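Local coordinates for cytochrome P450 (PDB 5L92), which binds steroids such as corticosterone and oxidises them, probably as a heme-dependent monooxygenase, at residues V289-R294 with V314-S319; T35-W40 with V49-G54; R22-S27 with R284-V289. One frame throughout, in Å; residues are numbered along the deposited sequence.

Contact 1: V289-R294 with V314-S319; sequences VQALHR and VPWMGS. With HEM (protoporphyrin IX containing Fe), chain C.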
# COMPACT_ATOMS: atom_id res chain seq x y z
N VAL A 289 -0.31 0.15 -4.96
CA VAL A 289 -1.08 1.39 -5.00
C VAL A 289 -0.98 1.97 -6.41
O VAL A 289 0.11 2.32 -6.87
CB VAL A 289 -0.60 2.39 -3.95
CG1 VAL A 289 -1.45 3.68 -3.99
CG2 VAL A 289 -0.68 1.77 -2.51
N GLN A 290 -2.11 2.05 -7.11
CA GLN A 290 -2.09 2.47 -8.52
C GLN A 290 -2.13 3.99 -8.70
O GLN A 290 -1.64 4.50 -9.73
CB GLN A 290 -3.26 1.87 -9.29
CG GLN A 290 -3.12 0.40 -9.57
CD GLN A 290 -2.02 0.09 -10.57
OE1 GLN A 290 -2.00 0.63 -11.67
NE2 GLN A 290 -1.07 -0.73 -10.16
N ALA A 291 -2.69 4.71 -7.73
CA ALA A 291 -2.95 6.14 -7.84
C ALA A 291 -3.17 6.71 -6.45
O ALA A 291 -3.45 5.98 -5.50
CB ALA A 291 -4.18 6.42 -8.72
N LEU A 292 -3.07 8.03 -6.34
CA LEU A 292 -3.28 8.78 -5.12
C LEU A 292 -4.26 9.92 -5.42
O LEU A 292 -4.78 10.03 -6.54
CB LEU A 292 -1.94 9.31 -4.59
CG LEU A 292 -0.95 8.19 -4.23
CD1 LEU A 292 0.44 8.71 -3.94
CD2 LEU A 292 -1.51 7.47 -3.02
N HIS A 293 -4.52 10.75 -4.41
CA HIS A 293 -5.42 11.89 -4.55
C HIS A 293 -4.76 13.14 -4.01
O HIS A 293 -4.04 13.08 -3.02
CB HIS A 293 -6.75 11.67 -3.81
CG HIS A 293 -7.67 10.71 -4.50
ND1 HIS A 293 -7.50 9.34 -4.44
CD2 HIS A 293 -8.76 10.92 -5.27
CE1 HIS A 293 -8.45 8.76 -5.14
NE2 HIS A 293 -9.23 9.69 -5.66
N ARG A 294 -5.02 14.26 -4.67
CA ARG A 294 -4.60 15.58 -4.21
C ARG A 294 -5.73 16.56 -4.50
O ARG A 294 -6.64 16.28 -5.29
CB ARG A 294 -3.30 16.04 -4.89
CG ARG A 294 -2.02 15.16 -4.63
CD ARG A 294 -1.61 15.28 -3.20
NE ARG A 294 -0.29 14.73 -2.84
CZ ARG A 294 -0.08 13.52 -2.34
NH1 ARG A 294 -1.08 12.65 -2.20
NH2 ARG A 294 1.13 13.17 -2.02
N VAL A 314 -5.95 13.10 -9.62
CA VAL A 314 -5.61 11.70 -9.39
C VAL A 314 -4.35 11.38 -10.20
O VAL A 314 -4.39 11.17 -11.40
CB VAL A 314 -6.78 10.77 -9.78
CG1 VAL A 314 -6.42 9.29 -9.56
CG2 VAL A 314 -8.03 11.12 -8.98
N PRO A 315 -3.17 11.44 -9.55
CA PRO A 315 -1.96 10.96 -10.23
C PRO A 315 -1.89 9.44 -10.21
O PRO A 315 -1.99 8.80 -9.16
CB PRO A 315 -0.83 11.61 -9.42
CG PRO A 315 -1.42 11.83 -8.05
CD PRO A 315 -2.86 12.19 -8.32
N TRP A 316 -1.72 8.87 -11.39
CA TRP A 316 -1.72 7.42 -11.58
C TRP A 316 -0.28 6.91 -11.63
O TRP A 316 0.31 6.77 -12.70
CB TRP A 316 -2.47 7.07 -12.85
CG TRP A 316 -3.99 7.29 -12.75
CD1 TRP A 316 -4.67 8.43 -13.04
CD2 TRP A 316 -4.98 6.34 -12.34
NE1 TRP A 316 -6.02 8.25 -12.85
CE2 TRP A 316 -6.24 6.97 -12.42
CE3 TRP A 316 -4.92 5.00 -11.94
CZ2 TRP A 316 -7.43 6.31 -12.10
CZ3 TRP A 316 -6.09 4.35 -11.61
CH2 TRP A 316 -7.35 5.01 -11.69
N MET A 317 0.26 6.51 -10.48
CA MET A 317 1.60 5.95 -10.51
C MET A 317 1.65 4.70 -11.39
O MET A 317 2.63 4.49 -12.11
CB MET A 317 2.11 5.64 -9.11
CG MET A 317 2.26 6.90 -8.26
SD MET A 317 0.81 7.12 -7.23
CE MET A 317 1.23 5.88 -6.03
N GLY A 318 0.58 3.89 -11.39
CA GLY A 318 0.52 2.73 -12.26
C GLY A 318 0.72 3.06 -13.74
O GLY A 318 1.37 2.31 -14.48
N SER A 319 0.17 4.19 -14.18
CA SER A 319 0.39 4.68 -15.54
C SER A 319 1.80 5.23 -15.74
O SER A 319 2.46 4.91 -16.73
CB SER A 319 -0.64 5.75 -15.86
OG SER A 319 -0.55 6.14 -17.21
CHA HEM C . 2.64 6.63 2.53
CHB HEM C . 2.64 2.89 -0.62
CHC HEM C . 3.72 -0.19 2.91
CHD HEM C . 3.22 3.45 6.06
C1A HEM C . 2.60 5.87 1.37
C2A HEM C . 2.44 6.41 0.03
C3A HEM C . 2.43 5.38 -0.83
C4A HEM C . 2.60 4.16 -0.08
CMA HEM C . 2.28 5.47 -2.36
CAA HEM C . 2.29 7.91 -0.34
CBA HEM C . 0.96 8.50 0.14
CGA HEM C . 0.67 9.83 -0.50
O1A HEM C . 1.57 10.47 -1.05
O2A HEM C . -0.49 10.27 -0.49
C1B HEM C . 2.97 1.72 0.02
C2B HEM C . 3.26 0.43 -0.58
C3B HEM C . 3.54 -0.42 0.42
C4B HEM C . 3.44 0.31 1.67
CMB HEM C . 3.26 0.15 -2.10
CAB HEM C . 3.96 -1.90 0.39
CBB HEM C . 4.54 -2.47 -0.68
C1C HEM C . 3.69 0.53 4.08
C2C HEM C . 3.84 -0.00 5.40
C3C HEM C . 3.72 1.00 6.25
C4C HEM C . 3.44 2.20 5.52
CMC HEM C . 4.16 -1.47 5.79
CAC HEM C . 3.81 0.79 7.77
CBC HEM C . 4.72 1.45 8.48
C1D HEM C . 3.02 4.63 5.39
C2D HEM C . 2.83 5.91 6.03
C3D HEM C . 2.67 6.82 5.06
C4D HEM C . 2.74 6.11 3.79
CMD HEM C . 2.81 6.10 7.57
CAD HEM C . 2.43 8.35 5.19
CBD HEM C . 3.77 9.12 5.11
CGD HEM C . 3.60 10.63 5.08
O1D HEM C . 4.56 11.36 5.41
O2D HEM C . 2.52 11.15 4.71
NA HEM C . 2.70 4.49 1.29
NB HEM C . 3.07 1.60 1.39
NC HEM C . 3.43 1.89 4.19
ND HEM C . 2.93 4.79 4.04
FE HEM C . 3.13 3.18 2.75

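Contact 2: T35-W40 with V49-G54; sequences TAPVQW and VFHYDG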
# COMPACT_ATOMS: atom_id res chain seq x y z
N THR A 35 -2.31 10.33 -25.67
CA THR A 35 -3.24 11.28 -26.27
C THR A 35 -3.34 12.54 -25.41
O THR A 35 -2.97 13.63 -25.86
CB THR A 35 -4.61 10.62 -26.48
OG1 THR A 35 -5.21 10.22 -25.25
CG2 THR A 35 -4.47 9.39 -27.34
N ALA A 36 -3.82 12.39 -24.18
CA ALA A 36 -4.03 13.53 -23.28
C ALA A 36 -3.73 13.06 -21.86
O ALA A 36 -4.63 12.64 -21.12
CB ALA A 36 -5.46 14.07 -23.39
N PRO A 37 -2.46 13.12 -21.44
CA PRO A 37 -2.09 12.56 -20.14
C PRO A 37 -2.64 13.35 -18.94
O PRO A 37 -2.58 12.84 -17.82
CB PRO A 37 -0.57 12.60 -20.17
CG PRO A 37 -0.26 13.76 -21.08
CD PRO A 37 -1.28 13.61 -22.17
N VAL A 38 -3.14 14.56 -19.14
CA VAL A 38 -3.82 15.34 -18.10
C VAL A 38 -5.21 15.61 -18.61
O VAL A 38 -5.36 16.31 -19.62
CB VAL A 38 -3.08 16.64 -17.77
CG1 VAL A 38 -3.93 17.58 -16.87
CG2 VAL A 38 -1.75 16.33 -17.12
N GLN A 39 -6.23 15.08 -17.96
CA GLN A 39 -7.56 15.36 -18.48
C GLN A 39 -8.64 15.25 -17.43
O GLN A 39 -8.57 14.44 -16.49
CB GLN A 39 -7.89 14.48 -19.69
CG GLN A 39 -8.26 13.04 -19.48
CD GLN A 39 -8.50 12.34 -20.84
OE1 GLN A 39 -7.69 11.52 -21.30
NE2 GLN A 39 -9.59 12.71 -21.51
N TRP A 40 -9.61 16.15 -17.57
CA TRP A 40 -10.74 16.21 -16.67
C TRP A 40 -11.71 15.10 -17.04
O TRP A 40 -12.11 14.98 -18.21
CB TRP A 40 -11.42 17.57 -16.74
CG TRP A 40 -12.67 17.69 -15.90
CD1 TRP A 40 -13.97 17.69 -16.34
CD2 TRP A 40 -12.73 17.85 -14.49
NE1 TRP A 40 -14.83 17.84 -15.28
CE2 TRP A 40 -14.10 17.94 -14.13
CE3 TRP A 40 -11.77 17.92 -13.48
CZ2 TRP A 40 -14.53 18.09 -12.82
CZ3 TRP A 40 -12.21 18.07 -12.14
CH2 TRP A 40 -13.57 18.16 -11.84
N VAL A 49 -4.02 12.24 -14.15
CA VAL A 49 -2.64 12.54 -14.59
C VAL A 49 -1.92 11.21 -14.84
O VAL A 49 -1.67 10.44 -13.90
CB VAL A 49 -1.91 13.38 -13.55
CG1 VAL A 49 -0.47 13.63 -13.94
CG2 VAL A 49 -2.66 14.71 -13.35
N PHE A 50 -1.55 10.96 -16.10
CA PHE A 50 -1.10 9.64 -16.50
C PHE A 50 0.38 9.54 -16.87
O PHE A 50 0.90 8.43 -16.93
CB PHE A 50 -1.91 9.15 -17.71
CG PHE A 50 -3.37 8.88 -17.42
CD1 PHE A 50 -3.77 7.71 -16.82
CD2 PHE A 50 -4.34 9.79 -17.79
CE1 PHE A 50 -5.14 7.46 -16.56
CE2 PHE A 50 -5.68 9.55 -17.55
CZ PHE A 50 -6.08 8.38 -16.92
N HIS A 51 1.03 10.64 -17.17
CA HIS A 51 2.41 10.56 -17.60
C HIS A 51 3.33 10.82 -16.42
O HIS A 51 2.96 11.47 -15.44
CB HIS A 51 2.71 11.53 -18.75
CG HIS A 51 2.62 12.98 -18.38
ND1 HIS A 51 1.52 13.55 -17.77
CD2 HIS A 51 3.50 14.00 -18.59
CE1 HIS A 51 1.73 14.84 -17.61
NE2 HIS A 51 2.93 15.14 -18.09
N TYR A 52 4.54 10.27 -16.54
CA TYR A 52 5.49 10.22 -15.43
C TYR A 52 5.79 11.61 -14.91
O TYR A 52 5.83 11.83 -13.69
CB TYR A 52 6.78 9.53 -15.88
CG TYR A 52 7.82 9.32 -14.82
CD1 TYR A 52 8.58 10.37 -14.33
CD2 TYR A 52 8.06 8.05 -14.33
CE1 TYR A 52 9.55 10.15 -13.35
CE2 TYR A 52 9.00 7.83 -13.37
CZ TYR A 52 9.75 8.87 -12.90
OH TYR A 52 10.69 8.60 -11.94
N ASP A 53 6.04 12.54 -15.82
CA ASP A 53 6.46 13.87 -15.40
C ASP A 53 5.32 14.56 -14.68
O ASP A 53 5.56 15.31 -13.72
CB ASP A 53 6.91 14.68 -16.62
CG ASP A 53 7.51 16.04 -16.24
OD1 ASP A 53 8.62 16.06 -15.66
OD2 ASP A 53 6.86 17.09 -16.53
N GLY A 54 4.09 14.30 -15.11
CA GLY A 54 2.93 14.85 -14.43
C GLY A 54 2.73 14.26 -13.04
O GLY A 54 2.49 15.00 -12.07

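Contact 3: R22-S27 with R284-V289; sequences RFNPFS and RYRSPV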
# COMPACT_ATOMS: atom_id res chain seq x y z
N ARG A 22 -10.30 -5.12 -14.94
CA ARG A 22 -9.96 -4.41 -13.70
C ARG A 22 -8.53 -4.69 -13.23
O ARG A 22 -7.85 -3.79 -12.73
CB ARG A 22 -10.93 -4.81 -12.58
CG ARG A 22 -12.38 -4.42 -12.82
CD ARG A 22 -13.31 -5.08 -11.81
NE ARG A 22 -13.76 -4.16 -10.77
CZ ARG A 22 -13.25 -4.06 -9.54
NH1 ARG A 22 -12.22 -4.85 -9.14
NH2 ARG A 22 -13.78 -3.15 -8.70
N PHE A 23 -8.07 -5.92 -13.34
CA PHE A 23 -6.71 -6.19 -12.90
C PHE A 23 -5.67 -5.85 -13.95
O PHE A 23 -4.48 -5.97 -13.68
CB PHE A 23 -6.57 -7.66 -12.50
CG PHE A 23 -5.39 -7.94 -11.61
CD1 PHE A 23 -5.25 -7.29 -10.40
CD2 PHE A 23 -4.46 -8.88 -11.97
CE1 PHE A 23 -4.14 -7.57 -9.55
CE2 PHE A 23 -3.36 -9.17 -11.14
CZ PHE A 23 -3.22 -8.51 -9.91
N ASN A 24 -6.08 -5.42 -15.13
CA ASN A 24 -5.15 -5.05 -16.20
C ASN A 24 -5.63 -3.73 -16.81
O ASN A 24 -6.14 -3.68 -17.93
CB ASN A 24 -5.00 -6.17 -17.22
CG ASN A 24 -4.36 -7.44 -16.61
OD1 ASN A 24 -3.15 -7.51 -16.40
ND2 ASN A 24 -5.19 -8.43 -16.30
N PRO A 25 -5.47 -2.64 -16.07
CA PRO A 25 -5.83 -1.31 -16.57
C PRO A 25 -4.80 -0.70 -17.52
O PRO A 25 -5.00 0.44 -17.96
CB PRO A 25 -5.93 -0.48 -15.28
CG PRO A 25 -4.91 -1.14 -14.35
CD PRO A 25 -4.98 -2.61 -14.67
N PHE A 26 -3.75 -1.43 -17.89
CA PHE A 26 -2.60 -0.78 -18.51
C PHE A 26 -2.83 -0.38 -19.97
O PHE A 26 -2.20 0.57 -20.42
CB PHE A 26 -1.37 -1.70 -18.37
CG PHE A 26 -1.20 -2.21 -16.93
CD1 PHE A 26 -0.83 -1.36 -15.94
CD2 PHE A 26 -1.46 -3.53 -16.62
CE1 PHE A 26 -0.68 -1.81 -14.63
CE2 PHE A 26 -1.32 -3.97 -15.32
CZ PHE A 26 -0.96 -3.10 -14.33
N SER A 27 -3.75 -1.02 -20.68
CA SER A 27 -4.07 -0.55 -22.03
C SER A 27 -4.76 0.81 -21.99
O SER A 27 -4.47 1.69 -22.81
CB SER A 27 -4.94 -1.58 -22.76
OG SER A 27 -4.16 -2.68 -23.15
N ARG A 284 6.90 -1.69 -9.83
CA ARG A 284 6.66 -0.91 -11.05
C ARG A 284 5.49 -1.47 -11.85
O ARG A 284 4.61 -0.72 -12.31
CB ARG A 284 7.94 -0.90 -11.92
CG ARG A 284 7.89 0.13 -13.05
CD ARG A 284 8.85 -0.14 -14.26
NE ARG A 284 8.68 -1.44 -14.93
CZ ARG A 284 8.03 -1.63 -16.08
NH1 ARG A 284 7.46 -0.64 -16.73
NH2 ARG A 284 7.94 -2.85 -16.58
N TYR A 285 5.48 -2.80 -12.05
CA TYR A 285 4.64 -3.48 -13.03
C TYR A 285 3.24 -3.79 -12.50
O TYR A 285 2.27 -3.69 -13.25
CB TYR A 285 5.35 -4.77 -13.48
CG TYR A 285 4.81 -5.39 -14.76
CD1 TYR A 285 5.14 -4.88 -16.01
CD2 TYR A 285 3.99 -6.49 -14.70
CE1 TYR A 285 4.64 -5.48 -17.17
CE2 TYR A 285 3.51 -7.08 -15.82
CZ TYR A 285 3.83 -6.58 -17.05
OH TYR A 285 3.31 -7.21 -18.15
N ARG A 286 3.13 -4.14 -11.22
CA ARG A 286 1.87 -4.46 -10.58
C ARG A 286 1.81 -3.79 -9.21
O ARG A 286 1.83 -4.41 -8.15
CB ARG A 286 1.66 -5.96 -10.52
CG ARG A 286 1.14 -6.50 -11.88
CD ARG A 286 0.50 -7.86 -11.76
NE ARG A 286 0.35 -8.48 -13.06
CZ ARG A 286 -0.61 -8.19 -13.93
NH1 ARG A 286 -1.51 -7.27 -13.65
NH2 ARG A 286 -0.65 -8.82 -15.10
N SER A 287 1.79 -2.48 -9.27
CA SER A 287 1.98 -1.66 -8.07
C SER A 287 0.83 -1.85 -7.09
O SER A 287 -0.33 -1.71 -7.48
CB SER A 287 2.10 -0.21 -8.50
OG SER A 287 2.85 -0.10 -9.71
N PRO A 288 1.11 -2.15 -5.82
CA PRO A 288 0.05 -2.26 -4.78
C PRO A 288 -0.84 -1.03 -4.66
O PRO A 288 -2.01 -1.15 -4.27
CB PRO A 288 0.87 -2.49 -3.50
CG PRO A 288 2.12 -3.17 -4.02
CD PRO A 288 2.44 -2.41 -5.24
N VAL A 289 -0.31 0.15 -4.96
CA VAL A 289 -1.08 1.39 -5.00
C VAL A 289 -0.98 1.97 -6.41
O VAL A 289 0.11 2.32 -6.87
CB VAL A 289 -0.60 2.39 -3.95
CG1 VAL A 289 -1.45 3.68 -3.99
CG2 VAL A 289 -0.68 1.77 -2.51

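Contact 1: V289-R294 with V314-S319
Leu292 and Met317 meet on the heme side of this contact, where apolar side chains pack closely. The Met317 chain bends at chi2 (97°), which sets SD against Leu292 CG, and Met317 CE lies 3.6 Å from Leu292 CD1. The same methyl borders Val289 CG1 and a methyl of the heme. Next to this apolar patch the backbones are bonded directly: Gly318 N gives a nearly straight bond of 2.8 Å to Gln290 O at the first turn of helix 317-320, and Leu292 N bonds to Pro315 O at 3.1 Å. Gln290 OE1, held by Tyr29 OH, lies close over Gly318 CA, where a CB would collide with it. On the other side of the backbone, Ala291 CB sits over one face of Trp316 as a CH-pi contact, 3.9 Å from the centroid of the six-membered ring, while Asp48 binds the indole NE1. The looser side is at partly exposed His293, whose ring runs alongside Val314, CD2 to CG2 at 3.8 Å; its ND1 holds a malonate probably acquired in crystallisation. Back on the heme side, buried Arg294 meets one heme propionate edge-on: NH1 reaches O2A at 3.0 Å and NH2 reaches O1A at 2.9 Å, with NH1 also bonded to His293 O. An alanine in place of Arg294 would probably leave that carboxylate without its two-nitrogen charged partner and His293 O without this donor. Arginine on a sheet strand pairing with a propionate is a familiar element of the P450 heme site.

Contact 2: T35-W40 with V49-G54
Val38 and Val49 face each other as an antiparallel, non-hydrogen-bonded pair, their CA atoms 4.6 Å apart. One residue further out the backbones are joined by a bond of 2.7 Å from Phe50 N to Pro37 O, with the donor lying in the carbonyl plane. Val49 CA approaches the same oxygen at 3.2 Å, a CA-H...O contact beside the stronger bond. Both valines turn to the face of the sheet that Leu302 packs against, and their CG2 atoms come within 4.2 Å. This is the open end of a beta-hairpin, strands 38-41 and 46-49, at the edge of the mixed sheet that P450s carry beside their helical core; strand 46-49 continues the sheet towards 312-315, while 38-41 is the outermost strand. His51, at the N-cap position of helix 52-60, has CG between its backbone N and carbonyl carbon (chi1 67°), and its ring lies between Pro37 and the first turn of its own helix. Pro37 CG makes a CH-pi contact over one face, offset toward the rim, 4.1 Å from the ring centroid; over the centre of the opposite face lies Gly54 N, 3.3 Å above the plane. Val38 CG2 approaches the ring's edge, 3.8 Å from CE1. Pro37 CB presses against His51 ND1 at 3.3 Å, and that buried nitrogen has no partner in the model.

Contact 3: R22-S27 with R284-V289
Arg286 reaches across to Asn24 and Phe23 from just beyond the end of helix 275-285, the P450 K helix, whose last turns carry the family's ExxR motif as the salt-bridged pair Glu281 and Arg284. The backbones stay well apart, with Asn24 CA and Arg286 CA 9.0 Å from each other, and long side chains bridge the interval. The Arg286 chain runs extended from CG to NE, carrying NE toward the N-terminal segment.

Hydrogen bonding comes first. Both terminal nitrogens grip a single oxygen: NH2 meets Asn24 OD1 at 3.1 Å and lies in the amide carbonyl plane, while NH1 meets the same OD1 at 3.2 Å from well above that plane. The oxygen itself lies in the guanidinium plane, and the amide is turned 80° against it. Asn24 ND2 bonds to Glu20 O, which holds the amide in this rotation. NH1 also makes a weak bond to Phe23 O, and Tyr393 OH bonds to both of those atoms. A salt bridge from NH2 to Glu260 supplies a countercharge, which would be expected to stabilise this buried cation.

Flat-group packing comes second. The Phe23 ring is almost parallel to the guanidinium, their planes 4° apart, and Phe23 CE2 lies over one guanidinium face, 4.0 Å from Arg286 CZ. Phe26 is turned otherwise: its ring is steeply inclined, and Arg286 NH1 approaches it at the edge, in the ring plane, 3.7 Å from Phe26 CE2. One face of that ring has Pro25 CD over its centre.

Contact with the helix end completes the account, where Phe26 CZ touches Tyr285 O at 3.5 Å, an oxygen that also accepts a hydrogen bond from Arg322 NH2.

From the N terminus the chain first passes 22-27, which runs into helix 26-33, and contact 2 closes a short hairpin loop between 35-40 and 49-54. That loop is nested inside the far larger one of contact 3, which ends only when 284-289 returns to 22-27 after most of the helical domain. Contact 1 follows in series, taking up Val289 where contact 3 leaves it and closing at 314-319; nothing crosses. Contacts 1 and 2 share the mixed sheet: Trp316 N lies 3.0 Å from Val49 O, and Ser319 OG bonds to Phe50 O. The three contacts tie the N-terminal region, the sheet and the segment after helix 275-285 together, with contact 1 reaching the heme.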